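Local structure of glycine betaine/carnitine/choline ABC transporter (Staphylococcus aureus subsp. aureus Mu50, 3O66) at residues K243-L256 against V270-D282. The protein probably serves as the extracellular substrate-binding component of an ABC importer, capturing glycine betaine, carnitine or choline for uptake. Sequence-based numbering, arbitrary orientation.
Sequences KLTGKISTSEMQRL and VAEEFLKKHHYFD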
loop_
_atom_site.group_PDB
_atom_site.type_symbol
_atom_site.label_atom_id
_atom_site.label_comp_id
_atom_site.label_asym_id
_atom_site.label_seq_id
_atom_site.Cartn_x
_atom_site.Cartn_y
_atom_site.Cartn_z
ATOM N N LYS A 243 2.650 -4.049 -17.302
ATOM C CA LYS A 243 3.348 -5.306 -17.065
ATOM C C LYS A 243 3.339 -5.650 -15.572
ATOM O O LYS A 243 3.410 -6.813 -15.218
ATOM C CB LYS A 243 4.802 -5.211 -17.508
ATOM C CG LYS A 243 5.105 -5.432 -18.965
ATOM C CD LYS A 243 6.645 -5.239 -19.074
ATOM C CE LYS A 243 7.233 -6.095 -20.134
ATOM N NZ LYS A 243 8.710 -6.070 -20.132
ATOM N N LEU A 244 3.268 -4.630 -14.703
ATOM C CA LEU A 244 3.311 -4.868 -13.262
ATOM C C LEU A 244 1.938 -5.117 -12.642
ATOM O O LEU A 244 1.861 -5.446 -11.469
ATOM C CB LEU A 244 4.023 -3.706 -12.541
ATOM C CG LEU A 244 5.535 -3.546 -12.899
ATOM C CD1 LEU A 244 6.168 -2.411 -12.102
ATOM C CD2 LEU A 244 6.294 -4.808 -12.627
ATOM N N THR A 245 0.867 -4.953 -13.413
ATOM C CA THR A 245 -0.491 -5.128 -12.895
ATOM C C THR A 245 -0.724 -6.572 -12.404
ATOM O O THR A 245 -0.539 -7.518 -13.170
ATOM C CB THR A 245 -1.524 -4.754 -13.990
ATOM O OG1 THR A 245 -1.412 -3.349 -14.267
ATOM C CG2 THR A 245 -2.965 -5.097 -13.554
ATOM N N GLY A 246 -1.134 -6.730 -11.134
ATOM C CA GLY A 246 -1.304 -8.050 -10.510
ATOM C C GLY A 246 -0.037 -8.788 -10.076
ATOM O O GLY A 246 -0.124 -9.860 -9.472
ATOM N N LYS A 247 1.145 -8.245 -10.362
ATOM C CA LYS A 247 2.406 -8.979 -10.101
ATOM C C LYS A 247 2.999 -8.932 -8.675
ATOM O O LYS A 247 4.035 -9.586 -8.377
ATOM C CB LYS A 247 3.481 -8.616 -11.127
ATOM C CG LYS A 247 3.022 -8.599 -12.586
ATOM C CD LYS A 247 2.647 -9.990 -13.176
ATOM C CE LYS A 247 1.734 -9.835 -14.423
ATOM N NZ LYS A 247 2.519 -9.306 -15.625
ATOM N N ILE A 248 2.372 -8.152 -7.796
ATOM C CA ILE A 248 2.829 -8.063 -6.423
ATOM C C ILE A 248 1.670 -8.302 -5.479
ATOM O O ILE A 248 0.843 -7.386 -5.252
ATOM C CB ILE A 248 3.512 -6.692 -6.124
ATOM C CG1 ILE A 248 4.529 -6.331 -7.225
ATOM C CG2 ILE A 248 4.187 -6.723 -4.751
ATOM C CD1 ILE A 248 5.228 -5.002 -7.016
ATOM N N SER A 249 1.570 -9.523 -4.954
ATOM C CA SER A 249 0.524 -9.811 -3.956
ATOM C C SER A 249 0.838 -9.056 -2.673
ATOM O O SER A 249 1.933 -8.547 -2.525
ATOM C CB SER A 249 0.443 -11.295 -3.659
ATOM O OG SER A 249 1.637 -11.786 -3.076
ATOM N N THR A 250 -0.104 -8.994 -1.745
ATOM C CA THR A 250 0.210 -8.423 -0.427
ATOM C C THR A 250 1.377 -9.129 0.292
ATOM O O THR A 250 2.279 -8.457 0.826
ATOM C CB THR A 250 -1.052 -8.332 0.427
ATOM O OG1 THR A 250 -1.988 -7.522 -0.302
ATOM C CG2 THR A 250 -0.780 -7.666 1.791
ATOM N N SER A 251 1.375 -10.457 0.254
ATOM C CA SER A 251 2.461 -11.289 0.828
ATOM C C SER A 251 3.819 -10.947 0.186
ATOM O O SER A 251 4.843 -10.884 0.843
ATOM C CB SER A 251 2.169 -12.779 0.565
ATOM O OG SER A 251 0.994 -13.204 1.249
ATOM N N GLU A 252 3.813 -10.708 -1.118
ATOM C CA GLU A 252 5.048 -10.372 -1.829
ATOM C C GLU A 252 5.547 -8.974 -1.461
ATOM O O GLU A 252 6.747 -8.772 -1.300
ATOM C CB GLU A 252 4.850 -10.487 -3.344
ATOM C CG GLU A 252 6.128 -10.379 -4.143
ATOM C CD GLU A 252 7.103 -11.514 -3.858
ATOM O OE1 GLU A 252 6.690 -12.567 -3.309
ATOM O OE2 GLU A 252 8.289 -11.354 -4.228
HETATM N N MSE A 253 4.633 -8.018 -1.313
HETATM C CA MSE A 253 5.017 -6.652 -0.894
HETATM C C MSE A 253 5.604 -6.687 0.507
HETATM O O MSE A 253 6.537 -5.936 0.780
HETATM C CB MSE A 253 3.812 -5.699 -0.911
HETATM C CG MSE A 253 4.182 -4.178 -0.814
HETATM SE SE MSE A 253 5.270 -3.591 -2.361
HETATM C CE MSE A 253 7.022 -3.442 -1.497
ATOM N N GLN A 254 5.032 -7.512 1.393
ATOM C CA GLN A 254 5.597 -7.696 2.730
ATOM C C GLN A 254 7.038 -8.183 2.622
ATOM O O GLN A 254 7.941 -7.605 3.258
ATOM C CB GLN A 254 4.776 -8.678 3.564
ATOM C CG GLN A 254 3.372 -8.162 3.975
ATOM C CD GLN A 254 2.445 -9.309 4.292
ATOM O OE1 GLN A 254 2.864 -10.475 4.262
ATOM N NE2 GLN A 254 1.186 -9.003 4.611
ATOM N N ARG A 255 7.261 -9.202 1.779
ATOM C CA ARG A 255 8.604 -9.737 1.563
ATOM C C ARG A 255 9.572 -8.715 0.987
ATOM O O ARG A 255 10.737 -8.655 1.401
ATOM C CB ARG A 255 8.614 -11.010 0.670
ATOM C CG ARG A 255 8.183 -12.295 1.408
ATOM C CD ARG A 255 8.287 -13.546 0.485
ATOM N NE ARG A 255 7.233 -13.535 -0.531
ATOM C CZ ARG A 255 5.989 -13.979 -0.340
ATOM N NH1 ARG A 255 5.116 -13.911 -1.330
ATOM N NH2 ARG A 255 5.608 -14.471 0.841
ATOM N N LEU A 256 9.115 -7.938 0.012
ATOM C CA LEU A 256 9.968 -6.929 -0.605
ATOM C C LEU A 256 10.298 -5.857 0.414
ATOM O O LEU A 256 11.448 -5.438 0.530
ATOM C CB LEU A 256 9.273 -6.308 -1.838
ATOM C CG LEU A 256 9.127 -7.276 -3.015
ATOM C CD1 LEU A 256 8.216 -6.633 -4.073
ATOM C CD2 LEU A 256 10.505 -7.708 -3.600
ATOM N N VAL A 270 16.530 -3.969 -4.401
ATOM C CA VAL A 270 15.388 -4.871 -4.223
ATOM C C VAL A 270 14.527 -4.894 -5.510
ATOM O O VAL A 270 14.092 -5.978 -5.977
ATOM C CB VAL A 270 14.518 -4.413 -3.022
ATOM C CG1 VAL A 270 13.204 -5.262 -2.899
ATOM C CG2 VAL A 270 15.351 -4.404 -1.703
ATOM N N ALA A 271 14.289 -3.706 -6.073
ATOM C CA ALA A 271 13.490 -3.592 -7.306
ATOM C C ALA A 271 14.136 -4.391 -8.451
ATOM O O ALA A 271 13.463 -5.139 -9.151
ATOM C CB ALA A 271 13.280 -2.083 -7.722
ATOM N N GLU A 272 15.450 -4.242 -8.626
ATOM C CA GLU A 272 16.135 -4.906 -9.730
ATOM C C GLU A 272 16.184 -6.419 -9.563
ATOM O O GLU A 272 15.998 -7.140 -10.534
ATOM C CB GLU A 272 17.535 -4.346 -9.944
ATOM C CG GLU A 272 18.147 -4.747 -11.291
ATOM C CD GLU A 272 19.420 -3.960 -11.626
ATOM O OE1 GLU A 272 20.193 -3.645 -10.688
ATOM O OE2 GLU A 272 19.648 -3.662 -12.830
ATOM N N GLU A 273 16.420 -6.894 -8.339
ATOM C CA GLU A 273 16.431 -8.327 -8.090
ATOM C C GLU A 273 15.074 -8.981 -8.408
ATOM O O GLU A 273 15.026 -10.062 -9.037
ATOM C CB GLU A 273 16.918 -8.645 -6.664
ATOM C CG GLU A 273 18.373 -8.260 -6.465
ATOM C CD GLU A 273 18.952 -8.621 -5.092
ATOM O OE1 GLU A 273 18.197 -8.997 -4.152
ATOM O OE2 GLU A 273 20.192 -8.510 -4.967
ATOM N N PHE A 274 14.002 -8.296 -8.019
ATOM C CA PHE A 274 12.638 -8.729 -8.316
ATOM C C PHE A 274 12.421 -8.775 -9.843
ATOM O O PHE A 274 11.923 -9.770 -10.380
ATOM C CB PHE A 274 11.623 -7.801 -7.647
ATOM C CG PHE A 274 10.192 -8.222 -7.839
ATOM C CD1 PHE A 274 9.667 -9.287 -7.107
ATOM C CD2 PHE A 274 9.382 -7.539 -8.734
ATOM C CE1 PHE A 274 8.327 -9.693 -7.257
ATOM C CE2 PHE A 274 8.012 -7.918 -8.914
ATOM C CZ PHE A 274 7.492 -9.002 -8.165
ATOM N N LEU A 275 12.814 -7.712 -10.530
ATOM C CA LEU A 275 12.652 -7.662 -11.971
ATOM C C LEU A 275 13.422 -8.785 -12.650
ATOM O O LEU A 275 12.892 -9.431 -13.556
ATOM C CB LEU A 275 13.095 -6.317 -12.566
ATOM C CG LEU A 275 12.137 -5.190 -12.267
ATOM C CD1 LEU A 275 12.738 -3.816 -12.641
ATOM C CD2 LEU A 275 10.735 -5.458 -12.941
ATOM N N LYS A 276 14.662 -9.026 -12.205
ATOM C CA LYS A 276 15.464 -10.092 -12.812
ATOM C C LYS A 276 14.837 -11.464 -12.562
ATOM O O LYS A 276 14.805 -12.305 -13.446
ATOM C CB LYS A 276 16.909 -10.055 -12.300
ATOM C CG LYS A 276 17.702 -8.872 -12.858
ATOM C CD LYS A 276 19.202 -9.077 -12.622
ATOM C CE LYS A 276 20.076 -7.921 -13.178
ATOM N NZ LYS A 276 19.512 -7.238 -14.391
ATOM N N LYS A 277 14.311 -11.662 -11.359
ATOM C CA LYS A 277 13.663 -12.929 -10.978
ATOM C C LYS A 277 12.483 -13.231 -11.915
ATOM O O LYS A 277 12.182 -14.390 -12.188
ATOM C CB LYS A 277 13.158 -12.832 -9.527
ATOM C CG LYS A 277 12.653 -14.134 -8.941
ATOM C CD LYS A 277 12.019 -13.930 -7.554
ATOM C CE LYS A 277 11.090 -15.086 -7.219
ATOM N NZ LYS A 277 10.253 -14.824 -5.983
ATOM N N HIS A 278 11.812 -12.182 -12.388
ATOM C CA HIS A 278 10.680 -12.354 -13.280
ATOM C C HIS A 278 10.984 -12.010 -14.748
ATOM O O HIS A 278 10.048 -11.811 -15.517
ATOM C CB HIS A 278 9.458 -11.594 -12.753
ATOM C CG HIS A 278 8.929 -12.145 -11.466
ATOM N ND1 HIS A 278 8.032 -13.186 -11.423
ATOM C CD2 HIS A 278 9.164 -11.797 -10.177
ATOM C CE1 HIS A 278 7.736 -13.468 -10.168
ATOM N NE2 HIS A 278 8.418 -12.645 -9.388
ATOM N N HIS A 279 12.267 -11.931 -15.135
ATOM C CA HIS A 279 12.649 -11.704 -16.548
ATOM C C HIS A 279 11.962 -10.436 -17.091
ATOM O O HIS A 279 11.564 -10.389 -18.258
ATOM C CB HIS A 279 12.310 -12.975 -17.396
ATOM C CG HIS A 279 13.012 -13.046 -18.724
ATOM N ND1 HIS A 279 12.334 -13.151 -19.927
ATOM C CD2 HIS A 279 14.332 -13.037 -19.036
ATOM C CE1 HIS A 279 13.212 -13.195 -20.920
ATOM N NE2 HIS A 279 14.431 -13.119 -20.408
ATOM N N TYR A 280 11.828 -9.423 -16.223
ATOM C CA TYR A 280 11.191 -8.137 -16.527
ATOM C C TYR A 280 9.782 -8.305 -17.076
ATOM O O TYR A 280 9.312 -7.464 -17.851
ATOM C CB TYR A 280 12.037 -7.317 -17.501
ATOM C CG TYR A 280 13.356 -6.932 -16.930
ATOM C CD1 TYR A 280 13.551 -5.659 -16.393
ATOM C CD2 TYR A 280 14.403 -7.859 -16.866
ATOM C CE1 TYR A 280 14.792 -5.295 -15.839
ATOM C CE2 TYR A 280 15.636 -7.515 -16.317
ATOM C CZ TYR A 280 15.817 -6.230 -15.795
ATOM O OH TYR A 280 17.044 -5.883 -15.262
ATOM N N PHE A 281 9.129 -9.407 -16.707
ATOM C CA PHE A 281 7.764 -9.696 -17.166
ATOM C C PHE A 281 7.607 -9.695 -18.700
ATOM O O PHE A 281 6.557 -9.326 -19.247
ATOM C CB PHE A 281 6.772 -8.761 -16.449
ATOM C CG PHE A 281 6.850 -8.866 -14.929
ATOM C CD1 PHE A 281 6.292 -9.969 -14.267
ATOM C CD2 PHE A 281 7.515 -7.907 -14.176
ATOM C CE1 PHE A 281 6.367 -10.095 -12.877
ATOM C CE2 PHE A 281 7.598 -8.014 -12.759
ATOM C CZ PHE A 281 7.017 -9.106 -12.112
ATOM N N ASP A 282 8.662 -10.126 -19.380
ATOM C CA ASP A 282 8.692 -10.194 -20.844
ATOM C C ASP A 282 7.930 -11.402 -21.440
ATOM O O ASP A 282 7.527 -12.352 -20.760
ATOM C CB ASP A 282 10.141 -10.231 -21.322
ATOM C CG ASP A 282 10.810 -8.861 -21.283
ATOM O OD1 ASP A 282 10.097 -7.851 -21.303
ATOM O OD2 ASP A 282 12.060 -8.799 -21.246
ATOM O OXT ASP A 282 7.703 -11.451 -22.652
HETATM O O HOH W 1 8.424 -13.314 -6.639
#
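The Phe281 ring is clamped between His278 CB on one face and Lys247 on the other, where Lys247 CG makes a CH-pi contact 4.0 Å from the ring centroid. Lys247 CB and CG lie along the ring, a bend about the CB-CG bond (chi2 -68°) keeps CD beside it, and NZ donates back to Lys243 O at 2.7 Å. Leu244 CD2 meets Phe281 CE2 at 3.5 Å, and Phe274 CE2 lies at the edge of the Phe281 ring. The Phe274 ring, in turn, has His278 CD2 over one face and Leu256 CD1 over the opposite one; Lys247 O sits in plane at its edge, 3.5 Å from Phe274 CZ. In the Glu252 conformer described, one of two, OE2 is also near that plane, and a water joins it, by a weak bond, to Lys277 NZ and His278 NE2. Farther along the helices, Leu256 CD2 packs on Val270 CG1 at 3.7 Å. Lys243 NZ reaches the C-terminal residues, donating to Tyr280 O (2.7 Å) and forming a salt bridge with Asp282 OD1 (2.5 Å); Asp35 is a second acidic partner. Helix 267-277 ends in a Schellman motif with His279 as C-prime residue; beyond it Phe281 faces 243-247. Helices 250-256 and 270-277 run at 134°, and helix 19-35 packs against both segments through Leu31, Met27 and Leu30, joining them to one lobe of the periplasmic-binding-protein fold.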